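Local coordinates for protein alkaline phosphatase D (Bacillus subtilis, PDB 2YEQ) that hydrolyses phosphate esters as an alkaline phosphatase and phosphodiesterase, using an active site that holds iron and calcium, at residues D209-E212 against V213-Y217; V146-L149 against G150-Y154; L276-R279 against Q280-D284; I221-K224 against G225-V228. All coordinates share one frame; numbering follows the deposited sequence.

Contact 1. Residues D209-E212 against V213-Y217. With CA (calcium ion), chain B; CA (calcium ion), chain C; NA (sodium ion), chain D.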
loop_
_atom_site.group_PDB
_atom_site.type_symbol
_atom_site.label_atom_id
_atom_site.label_comp_id
_atom_site.label_asym_id
_atom_site.label_seq_id
_atom_site.Cartn_x
_atom_site.Cartn_y
_atom_site.Cartn_z
ATOM N N ASP A 209 5.633 -1.974 2.203
ATOM C CA ASP A 209 5.902 -3.396 2.377
ATOM C C ASP A 209 7.404 -3.606 2.133
ATOM O O ASP A 209 8.204 -2.784 2.606
ATOM C CB ASP A 209 5.023 -4.290 1.481
ATOM C CG ASP A 209 5.087 -5.776 1.886
ATOM O OD1 ASP A 209 5.172 -6.068 3.116
ATOM O OD2 ASP A 209 5.102 -6.653 0.949
ATOM N N ASP A 210 7.800 -4.651 1.420
ATOM C CA ASP A 210 9.245 -4.994 1.338
ATOM C C ASP A 210 10.010 -4.222 0.291
ATOM O O ASP A 210 11.146 -3.820 0.545
ATOM C CB ASP A 210 9.511 -6.503 1.156
ATOM C CG ASP A 210 8.695 -7.144 0.064
ATOM O OD1 ASP A 210 7.610 -6.600 -0.303
ATOM O OD2 ASP A 210 9.120 -8.210 -0.443
ATOM N N HIS A 211 9.399 -4.006 -0.880
ATOM C CA HIS A 211 10.129 -3.483 -2.009
ATOM C C HIS A 211 10.488 -2.006 -1.942
ATOM O O HIS A 211 11.311 -1.546 -2.740
ATOM C CB HIS A 211 9.440 -3.835 -3.306
ATOM C CG HIS A 211 9.612 -5.265 -3.717
ATOM N ND1 HIS A 211 10.818 -5.778 -4.156
ATOM C CD2 HIS A 211 8.712 -6.274 -3.816
ATOM C CE1 HIS A 211 10.644 -7.038 -4.523
ATOM N NE2 HIS A 211 9.381 -7.370 -4.307
ATOM N N GLU A 212 9.939 -1.276 -0.968
ATOM C CA GLU A 212 10.453 0.046 -0.663
ATOM C C GLU A 212 11.924 -0.011 -0.151
ATOM O O GLU A 212 12.595 1.018 -0.125
ATOM C CB GLU A 212 9.599 0.705 0.394
ATOM C CG GLU A 212 8.306 1.287 -0.185
ATOM C CD GLU A 212 7.091 0.349 -0.181
ATOM O OE1 GLU A 212 7.201 -0.893 0.023
ATOM O OE2 GLU A 212 5.975 0.902 -0.426
ATOM N N VAL A 213 12.365 -1.193 0.311
ATOM C CA VAL A 213 13.779 -1.426 0.675
ATOM C C VAL A 213 14.371 -2.506 -0.180
ATOM O O VAL A 213 15.190 -2.232 -1.065
ATOM C CB VAL A 213 13.976 -1.744 2.156
ATOM C CG1 VAL A 213 15.525 -1.678 2.494
ATOM C CG2 VAL A 213 13.179 -0.793 3.037
ATOM N N GLU A 214 13.971 -3.749 0.069
ATOM C CA GLU A 214 14.455 -4.874 -0.710
ATOM C C GLU A 214 13.531 -6.049 -0.494
ATOM O O GLU A 214 13.000 -6.217 0.602
ATOM C CB GLU A 214 15.909 -5.285 -0.323
ATOM C CG GLU A 214 16.455 -6.404 -1.264
ATOM C CD GLU A 214 17.853 -6.994 -0.889
ATOM O OE1 GLU A 214 18.129 -7.110 0.320
ATOM O OE2 GLU A 214 18.618 -7.379 -1.836
ATOM N N ASN A 215 13.393 -6.882 -1.520
ATOM C CA ASN A 215 12.530 -8.063 -1.452
ATOM C C ASN A 215 12.679 -8.910 -0.176
ATOM O O ASN A 215 13.796 -9.349 0.177
ATOM C CB ASN A 215 12.781 -8.992 -2.643
ATOM C CG ASN A 215 11.719 -10.083 -2.766
ATOM O OD1 ASN A 215 10.512 -9.785 -2.818
ATOM N ND2 ASN A 215 12.159 -11.348 -2.824
ATOM N N ASN A 216 11.536 -9.156 0.471
ATOM C CA ASN A 216 11.390 -10.072 1.605
ATOM C C ASN A 216 12.319 -9.823 2.774
ATOM O O ASN A 216 12.692 -10.766 3.491
ATOM C CB ASN A 216 11.512 -11.530 1.143
ATOM C CG ASN A 216 10.227 -12.046 0.440
ATOM O OD1 ASN A 216 9.602 -11.318 -0.303
ATOM N ND2 ASN A 216 9.863 -13.315 0.676
ATOM N N TYR A 217 12.656 -8.559 3.007
ATOM C CA TYR A 217 13.360 -8.211 4.199
ATOM C C TYR A 217 12.511 -8.463 5.436
ATOM O O TYR A 217 11.266 -8.449 5.386
ATOM C CB TYR A 217 13.903 -6.782 4.153
ATOM C CG TYR A 217 13.069 -5.614 4.632
ATOM C CD1 TYR A 217 13.112 -5.198 5.939
ATOM C CD2 TYR A 217 12.294 -4.860 3.726
ATOM C CE1 TYR A 217 12.423 -4.089 6.366
ATOM C CE2 TYR A 217 11.582 -3.744 4.141
ATOM C CZ TYR A 217 11.629 -3.360 5.440
ATOM O OH TYR A 217 10.934 -2.251 5.861
HETATM CA CA CA B . 8.403 -9.923 -1.771
HETATM CA CA CA C . 5.503 -7.033 -1.282
HETATM NA NA NA D . 18.764 -7.667 -4.126
HETATM O O HOH W 1 9.664 -1.002 3.929
HETATM O O HOH W 2 20.893 -7.877 -3.572
HETATM O O HOH W 3 18.300 -9.796 -3.434
HETATM O O HOH W 4 16.578 -7.527 -4.646
HETATM O O HOH W 5 3.444 -5.496 -1.367
HETATM O O HOH W 6 7.815 -11.563 -3.163
#
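D210 meets N215 and N216 through a shared calcium ion while its carboxylate reaches a second calcium. OD2 of D210 binds the chain B calcium at 2.3 Å, together with OD1 of N215 at 2.4 Å and OD1 of N216. N215 ND2 pairs with E223 and the N216 amide with D289. OD1 of D210 binds the chain C calcium at 2.4 Å, beside D209, the earlier D151 and the later D380. An aspartate suits this place because its two oxygens can each serve one ion. Its CG lies between the backbone N and carbonyl carbon (chi1 49°), which turns the carboxylate toward residues 215-216. The backbone N of N216 helps, with the two calcium bonds, to fix its rotation, donating to the anti lone pair of D210 OD2 at 2.8 Å and 167°. The D210 carbonyl is used too: V213 N bonds to D210 O at 2.9 Å, E214 N does so weakly, and the Y217 ring brings its edge up with CD2 3.5 Å from that oxygen. A water joins D209 O to Y217 OH, which also pairs with Y239.

H211 runs alongside N215, ring and amide planes 21° apart, with H211 CE1 3.5 Å from N215 CB; its ND1 bonds to E155, and D151 is another polar partner. With an alanine here, E155 and D151 would probably lose a partner and N215 the ring beside its CB. This loop after strand 203-206 probably takes the place of the GNHE/D motif of calcineurin-like phosphatases, D210 standing for its asparagine.

Contact 2. Residues V146-L149 against G150-Y154. With FE (Fe (III) ion), chain E; CA (calcium ion), chain C.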
loop_
_atom_site.group_PDB
_atom_site.type_symbol
_atom_site.label_atom_id
_atom_site.label_comp_id
_atom_site.label_asym_id
_atom_site.label_seq_id
_atom_site.Cartn_x
_atom_site.Cartn_y
_atom_site.Cartn_z
ATOM N N VAL A 146 -7.328 7.618 -0.135
ATOM C CA VAL A 146 -6.686 6.485 -0.751
ATOM C C VAL A 146 -5.674 5.909 0.258
ATOM O O VAL A 146 -5.001 6.674 0.971
ATOM C CB VAL A 146 -5.946 6.895 -2.041
ATOM C CG1 VAL A 146 -5.082 5.766 -2.576
ATOM C CG2 VAL A 146 -6.960 7.325 -3.101
ATOM N N PHE A 147 -5.600 4.575 0.306
ATOM C CA PHE A 147 -4.547 3.845 1.032
ATOM C C PHE A 147 -3.585 3.191 0.069
ATOM O O PHE A 147 -3.982 2.589 -0.922
ATOM C CB PHE A 147 -5.143 2.694 1.877
ATOM C CG PHE A 147 -5.914 3.151 3.065
ATOM C CD1 PHE A 147 -5.280 3.427 4.252
ATOM C CD2 PHE A 147 -7.303 3.269 3.011
ATOM C CE1 PHE A 147 -5.984 3.838 5.358
ATOM C CE2 PHE A 147 -8.027 3.679 4.135
ATOM C CZ PHE A 147 -7.362 3.963 5.300
ATOM N N HIS A 148 -2.292 3.303 0.343
ATOM C CA HIS A 148 -1.328 2.495 -0.360
ATOM C C HIS A 148 -0.726 1.517 0.652
ATOM O O HIS A 148 -0.340 1.906 1.748
ATOM C CB HIS A 148 -0.266 3.344 -1.056
ATOM C CG HIS A 148 0.421 2.614 -2.158
ATOM N ND1 HIS A 148 1.395 1.671 -1.923
ATOM C CD2 HIS A 148 0.253 2.655 -3.494
ATOM C CE1 HIS A 148 1.790 1.159 -3.073
ATOM N NE2 HIS A 148 1.113 1.741 -4.045
ATOM N N LEU A 149 -0.692 0.244 0.280
ATOM C CA LEU A 149 -0.354 -0.838 1.217
ATOM C C LEU A 149 1.005 -1.488 0.947
ATOM O O LEU A 149 1.320 -2.527 1.543
ATOM C CB LEU A 149 -1.422 -1.929 1.182
ATOM C CG LEU A 149 -2.847 -1.466 1.520
ATOM C CD1 LEU A 149 -3.798 -2.684 1.503
ATOM C CD2 LEU A 149 -2.917 -0.705 2.830
ATOM N N GLY A 150 1.778 -0.915 0.024
ATOM C CA GLY A 150 3.218 -1.285 -0.141
ATOM C C GLY A 150 3.639 -1.579 -1.566
ATOM O O GLY A 150 2.812 -1.652 -2.480
ATOM N N ASP A 151 4.954 -1.799 -1.726
ATOM C CA ASP A 151 5.606 -1.955 -2.989
ATOM C C ASP A 151 5.239 -0.769 -3.889
ATOM O O ASP A 151 4.909 -0.934 -5.048
ATOM C CB ASP A 151 5.282 -3.289 -3.641
ATOM C CG ASP A 151 5.849 -4.495 -2.880
ATOM O OD1 ASP A 151 6.441 -4.321 -1.805
ATOM O OD2 ASP A 151 5.630 -5.643 -3.376
ATOM N N TYR A 152 5.315 0.421 -3.308
ATOM C CA TYR A 152 5.175 1.661 -4.058
ATOM C C TYR A 152 6.323 1.874 -5.044
ATOM O O TYR A 152 6.109 2.461 -6.112
ATOM C CB TYR A 152 5.086 2.820 -3.095
ATOM C CG TYR A 152 4.704 4.143 -3.704
ATOM C CD1 TYR A 152 5.647 4.927 -4.356
ATOM C CD2 TYR A 152 3.400 4.639 -3.587
ATOM C CE1 TYR A 152 5.304 6.175 -4.900
ATOM C CE2 TYR A 152 3.047 5.901 -4.135
ATOM C CZ TYR A 152 4.012 6.653 -4.789
ATOM O OH TYR A 152 3.687 7.874 -5.329
ATOM N N ILE A 153 7.538 1.443 -4.672
ATOM C CA ILE A 153 8.642 1.273 -5.621
ATOM C C ILE A 153 9.167 -0.147 -5.525
ATOM O O ILE A 153 8.844 -0.844 -4.565
ATOM C CB ILE A 153 9.833 2.230 -5.353
ATOM C CG1 ILE A 153 10.469 1.946 -3.978
ATOM C CG2 ILE A 153 9.394 3.699 -5.472
ATOM C CD1 ILE A 153 11.883 2.545 -3.809
ATOM N N TYR A 154 9.929 -0.570 -6.540
ATOM C CA TYR A 154 10.705 -1.802 -6.508
ATOM C C TYR A 154 12.180 -1.389 -6.671
ATOM O O TYR A 154 12.476 -0.334 -7.258
ATOM C CB TYR A 154 10.287 -2.798 -7.603
ATOM C CG TYR A 154 8.945 -3.463 -7.330
ATOM C CD1 TYR A 154 7.752 -2.720 -7.367
ATOM C CD2 TYR A 154 8.873 -4.803 -6.985
ATOM C CE1 TYR A 154 6.526 -3.300 -7.097
ATOM C CE2 TYR A 154 7.639 -5.417 -6.710
ATOM C CZ TYR A 154 6.472 -4.651 -6.747
ATOM O OH TYR A 154 5.257 -5.223 -6.504
HETATM FE FE FE E . 4.618 -6.472 -5.083
HETATM CA CA CA C . 5.503 -7.033 -1.282
HETATM O O HOH W 5 3.444 -5.496 -1.367
#
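H148 and Y152 pack against each other where strand 145-148 gives way to a loop carrying the GDxxY metal-binding sequence, known also from purple acid phosphatases of the calcineurin-like fold. The dense part is at H148. Y152 presents its edge to the imidazole face in a T-shaped stack, planes at 65° and centroids 5.0 Å apart. With CG anti to the backbone N (chi1 -159°), H148 swings its ring under the loop, where ND1 accepts from G150 N at 3.3 Å, the donor tilted out of the ring plane, and CE1 lies 3.0 Å from G150 O. Outside partners hold the polar ends: Q125 for H148, H199 for Y152 OH. Glycine suits G150's place because at its backbone angles a CB would lie only 2.4 Å from L149 O.

Beyond the glycine, the other side makes little contact with residues 146-149 and is instead held by metal bonds. D151, with H211 as polar partner, bridges the iron and a calcium through OD2, at 2.1 Å and 2.5 Å; a water also binds that calcium, with D209, D210 and D380. Y154, whose hydroxyl pairs with S412, places OH 2.0 Å from the iron.

Contact 3. Residues L276-R279 against Q280-D284. With NA (sodium ion), chain F; EDO (1,2-ethanediol), chain L.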
loop_
_atom_site.group_PDB
_atom_site.type_symbol
_atom_site.label_atom_id
_atom_site.label_comp_id
_atom_site.label_asym_id
_atom_site.label_seq_id
_atom_site.Cartn_x
_atom_site.Cartn_y
_atom_site.Cartn_z
ATOM N N LEU A 276 -0.858 -0.646 9.821
ATOM C CA LEU A 276 0.174 -1.465 10.410
ATOM C C LEU A 276 1.474 -1.401 9.603
ATOM O O LEU A 276 1.511 -0.941 8.412
ATOM C CB LEU A 276 -0.284 -2.920 10.483
ATOM C CG LEU A 276 -1.647 -3.192 11.147
ATOM C CD1 LEU A 276 -1.904 -4.711 11.241
ATOM C CD2 LEU A 276 -1.770 -2.512 12.495
ATOM N N ASP A 277 2.527 -1.883 10.263
ATOM C CA ASP A 277 3.858 -2.058 9.674
ATOM C C ASP A 277 4.342 -3.451 10.035
ATOM O O ASP A 277 4.780 -3.697 11.157
ATOM C CB ASP A 277 4.765 -0.944 10.217
ATOM C CG ASP A 277 6.205 -0.985 9.648
ATOM O OD1 ASP A 277 6.572 -1.925 8.915
ATOM O OD2 ASP A 277 6.935 -0.024 9.961
ATOM N N THR A 278 4.231 -4.370 9.081
ATOM C CA THR A 278 4.562 -5.755 9.300
ATOM C C THR A 278 5.951 -6.122 8.763
ATOM O O THR A 278 6.273 -7.303 8.684
ATOM C CB THR A 278 3.495 -6.692 8.671
ATOM O OG1 THR A 278 3.420 -6.486 7.241
ATOM C CG2 THR A 278 2.083 -6.449 9.334
ATOM N N ARG A 279 6.739 -5.117 8.363
ATOM C CA ARG A 279 8.125 -5.321 7.925
ATOM C C ARG A 279 9.164 -4.902 8.932
ATOM O O ARG A 279 10.154 -5.617 9.106
ATOM C CB ARG A 279 8.440 -4.541 6.638
ATOM C CG ARG A 279 7.884 -5.164 5.406
ATOM C CD ARG A 279 8.493 -6.462 5.031
ATOM N NE ARG A 279 7.661 -7.109 4.029
ATOM C CZ ARG A 279 7.730 -8.380 3.652
ATOM N NH1 ARG A 279 8.658 -9.225 4.145
ATOM N NH2 ARG A 279 6.858 -8.831 2.768
ATOM N N GLN A 280 9.005 -3.717 9.510
ATOM C CA GLN A 280 10.104 -3.061 10.224
ATOM C C GLN A 280 10.560 -3.801 11.523
ATOM O O GLN A 280 11.719 -3.627 11.988
ATOM C CB GLN A 280 9.714 -1.631 10.558
ATOM C CG GLN A 280 10.849 -0.786 11.141
ATOM C CD GLN A 280 10.477 0.657 11.335
ATOM O OE1 GLN A 280 9.382 1.128 10.920
ATOM N NE2 GLN A 280 11.371 1.388 11.949
ATOM N N TYR A 281 9.635 -4.561 12.110
ATOM C CA TYR A 281 9.839 -5.194 13.401
ATOM C C TYR A 281 9.716 -6.708 13.364
ATOM O O TYR A 281 9.948 -7.359 14.381
ATOM C CB TYR A 281 8.854 -4.647 14.420
ATOM C CG TYR A 281 8.637 -3.164 14.342
ATOM C CD1 TYR A 281 9.568 -2.264 14.848
ATOM C CD2 TYR A 281 7.483 -2.650 13.745
ATOM C CE1 TYR A 281 9.360 -0.894 14.757
ATOM C CE2 TYR A 281 7.267 -1.306 13.657
ATOM C CZ TYR A 281 8.198 -0.415 14.159
ATOM O OH TYR A 281 7.925 0.945 14.058
ATOM N N ARG A 282 9.408 -7.283 12.210
ATOM C CA ARG A 282 9.116 -8.690 12.157
ATOM C C ARG A 282 10.348 -9.587 12.339
ATOM O O ARG A 282 11.473 -9.230 11.926
ATOM C CB ARG A 282 8.414 -9.069 10.857
ATOM C CG ARG A 282 9.225 -8.869 9.588
ATOM C CD ARG A 282 8.916 -9.908 8.572
ATOM N NE ARG A 282 7.684 -9.600 7.857
ATOM C CZ ARG A 282 7.113 -10.398 6.973
ATOM N NH1 ARG A 282 7.603 -11.616 6.730
ATOM N NH2 ARG A 282 6.027 -9.977 6.318
ATOM N N ASP A 283 10.094 -10.778 12.880
ATOM C CA ASP A 283 11.086 -11.838 12.890
ATOM C C ASP A 283 11.241 -12.420 11.499
ATOM O O ASP A 283 10.364 -12.266 10.637
ATOM C CB ASP A 283 10.702 -12.928 13.886
ATOM C CG ASP A 283 10.902 -12.497 15.335
ATOM O OD1 ASP A 283 11.779 -11.638 15.620
ATOM O OD2 ASP A 283 10.167 -13.011 16.207
ATOM N N ASP A 284 12.361 -13.112 11.299
ATOM C CA ASP A 284 12.751 -13.669 10.020
ATOM C C ASP A 284 11.737 -14.706 9.604
ATOM O O ASP A 284 11.158 -15.400 10.462
ATOM C CB ASP A 284 14.137 -14.327 10.169
ATOM C CG ASP A 284 14.878 -14.497 8.868
ATOM O OD1 ASP A 284 14.497 -13.922 7.794
ATOM O OD2 ASP A 284 15.880 -15.264 8.931
HETATM NA NA NA F . 14.473 -13.935 5.565
HETATM C C1 EDO L . 12.229 -16.169 13.318
HETATM O O1 EDO L . 12.220 -17.234 12.361
HETATM C C2 EDO L . 13.566 -15.456 13.316
HETATM O O2 EDO L . 13.474 -14.186 13.915
HETATM O O HOH W 7 6.982 -5.285 11.664
HETATM O O HOH W 8 6.323 1.804 11.969
HETATM O O HOH W 9 5.042 -7.435 5.509
HETATM O O HOH W 10 16.683 -14.167 5.024
HETATM O O HOH W 11 14.716 -11.733 5.139
HETATM O O HOH W 12 13.821 -14.116 3.342
HETATM O O HOH W 13 14.104 -16.219 5.878
#
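Q280 donates its backbone N to D277 OD1 at 3.1 Å, from above the carboxylate plane. R279 N reaches that same oxygen from the same face, closing an Asx turn, so one short aspartate grips both. Y281 is linked through water: one molecule connects its backbone N to D277 O, another its hydroxyl to D277 OD2.

R282 follows, its CG between the backbone N and carbonyl carbon (chi1 64°), and its chain folds back so that NE donates to T278 O at 2.8 Å, nearly straight at 168° and in the carbonyl plane. NH2 shares a water with T278 OG1, which itself pairs with Q331. The guanidinium lies flat on that of R279, centres 3.9 Å apart and planes at 8°, and both NH1 groups form salt bridges to D350, which probably offsets their like charges. Arginine suits, its guanidinium donating in plane and stacking by its face. A leucine here would probably leave T278 O without its donor and R279 without its stacking partner. D284 OD1 then binds sodium at 2.2 Å, with Q285.

R279 NE also forms a salt bridge to the calcium ligand D209, making the loop second-shell support for this calcineurin-like metal centre.

Contact 4. Residues I221-K224 against G225-V228. With PE5 (3,6,9,12,15,18,21,24-octaoxahexacosan-1-ol), chain G.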
loop_
_atom_site.group_PDB
_atom_site.type_symbol
_atom_site.label_atom_id
_atom_site.label_comp_id
_atom_site.label_asym_id
_atom_site.label_seq_id
_atom_site.Cartn_x
_atom_site.Cartn_y
_atom_site.Cartn_z
ATOM N N ILE A 221 17.129 -8.097 8.718
ATOM C CA ILE A 221 17.617 -9.244 8.002
ATOM C C ILE A 221 17.193 -9.228 6.536
ATOM O O ILE A 221 15.991 -9.391 6.234
ATOM C CB ILE A 221 17.112 -10.552 8.637
ATOM C CG1 ILE A 221 17.442 -10.608 10.127
ATOM C CG2 ILE A 221 17.683 -11.741 7.928
ATOM C CD1 ILE A 221 16.810 -11.827 10.816
ATOM N N PRO A 222 18.152 -9.091 5.613
ATOM C CA PRO A 222 17.824 -9.180 4.186
ATOM C C PRO A 222 17.677 -10.607 3.731
ATOM O O PRO A 222 18.105 -11.545 4.416
ATOM C CB PRO A 222 19.048 -8.536 3.494
ATOM C CG PRO A 222 20.195 -8.929 4.411
ATOM C CD PRO A 222 19.606 -8.869 5.820
ATOM N N GLU A 223 17.075 -10.771 2.565
ATOM C CA GLU A 223 16.889 -12.053 1.950
ATOM C C GLU A 223 18.218 -12.683 1.488
ATOM O O GLU A 223 19.226 -11.991 1.299
ATOM C CB GLU A 223 15.955 -11.925 0.736
ATOM C CG GLU A 223 16.493 -11.107 -0.445
ATOM C CD GLU A 223 15.658 -11.266 -1.724
ATOM O OE1 GLU A 223 14.734 -12.119 -1.712
ATOM O OE2 GLU A 223 15.926 -10.546 -2.737
ATOM N N LYS A 224 18.175 -13.991 1.273
ATOM C CA LYS A 224 19.225 -14.748 0.597
ATOM C C LYS A 224 20.595 -14.664 1.284
ATOM O O LYS A 224 21.621 -14.604 0.609
ATOM C CB LYS A 224 19.336 -14.285 -0.859
ATOM C CG LYS A 224 18.023 -14.395 -1.657
ATOM C CD LYS A 224 17.828 -15.773 -2.191
ATOM C CE LYS A 224 16.608 -15.862 -3.104
ATOM N NZ LYS A 224 15.437 -16.492 -2.410
ATOM N N GLY A 225 20.596 -14.616 2.608
ATOM C CA GLY A 225 21.835 -14.617 3.402
ATOM C C GLY A 225 22.772 -13.459 3.115
ATOM O O GLY A 225 23.988 -13.588 3.223
ATOM N N GLN A 226 22.216 -12.306 2.769
ATOM C CA GLN A 226 23.028 -11.121 2.519
ATOM C C GLN A 226 23.426 -10.480 3.825
ATOM O O GLN A 226 22.965 -10.896 4.894
ATOM C CB GLN A 226 22.251 -10.161 1.628
ATOM C CG GLN A 226 22.031 -10.742 0.252
ATOM C CD GLN A 226 21.204 -9.811 -0.631
ATOM O OE1 GLN A 226 20.000 -9.682 -0.460
ATOM N NE2 GLN A 226 21.859 -9.136 -1.531
ATOM N N SER A 227 24.279 -9.462 3.750
ATOM C CA SER A 227 24.861 -8.861 4.939
ATOM C C SER A 227 23.893 -7.956 5.683
ATOM O O SER A 227 23.344 -7.014 5.090
ATOM C CB SER A 227 26.102 -8.064 4.564
ATOM O OG SER A 227 26.412 -7.088 5.517
ATOM N N VAL A 228 23.735 -8.226 6.987
ATOM C CA VAL A 228 22.919 -7.416 7.869
ATOM C C VAL A 228 23.513 -6.007 8.012
ATOM O O VAL A 228 22.807 -4.968 7.947
ATOM C CB VAL A 228 22.758 -8.100 9.259
ATOM C CG1 VAL A 228 22.257 -7.100 10.295
ATOM C CG2 VAL A 228 21.841 -9.334 9.151
HETATM C C48 PE5 G . 15.589 -15.594 1.656
HETATM C C50 PE5 G . 16.013 -17.068 1.653
HETATM O O1 PE5 G . 16.618 -17.447 2.904
HETATM C C1 PE5 G . 18.046 -17.574 2.840
HETATM O O HOH W 14 20.579 -12.515 5.607
#
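A type I' beta turn from E223 to Q226 reverses the chain just ahead of helix 228-245, and P222, the residue just before the turn, packs on Q226. K224 and G225 hold the central positions, both with positive phi (59° and 60°). Glycine adopts such angles readily; here a CB at G225 would come 3.0 Å from K224 C. The bond that closes the turn, Q226 N to E223 O, is weak at 3.3 Å, and other contacts join the two sides as well. The ring of P222 supplies one: its CG sits 3.4 Å from Q226 O and 3.7 Å from Q226 CB. Farther along, P222 CD touches V228 CG2 at 4.0 Å, the two side chains crossing at about a right angle. A proline suits this place, since its rigid ring offers a compact apolar surface without a backbone N-H to satisfy. On the polar side a water spans the mouth of the turn, donating to P222 O at 2.9 Å and to Q226 O at 3.0 Å.

E223 and Q226 run alongside each other. E223 stretches out (chi2 168°), which carries its OE1 to N215, a calcium ligand. K224 leads away from the turn and its NZ reaches N511, while a polyethylene glycol fragment lies along the backbone, with its C48 3.8 Å from E223 CA. The chain then passes to S227, whose OG bonds to A230 N, three residues on. A serine in this role is the classic N-cap, here at the start of helix 228-245.

Contacts 1, 2 and 3 are largely buried, and contact 2 lies nearest the middle of the chain, its centre about 3 Å from the chain's own; contact 4 is partly exposed, about 24 Å out. Contacts 1 and 2 provide ligands to the same calcium, and only contact 2 supplies ligands to the iron. Contact 3 brings a ligand only to a sodium and adds arginines, meeting contact 1 through the salt bridge from R279 to D209. Contact 4 shares the loop between strand 203-206 and helix 228-245 with contact 1. Chemistry changes with position: carboxylates binding metals and a nearby aromatic stack inside, stacked guanidinium groups behind, and a proline, water and backbone turn toward the surface.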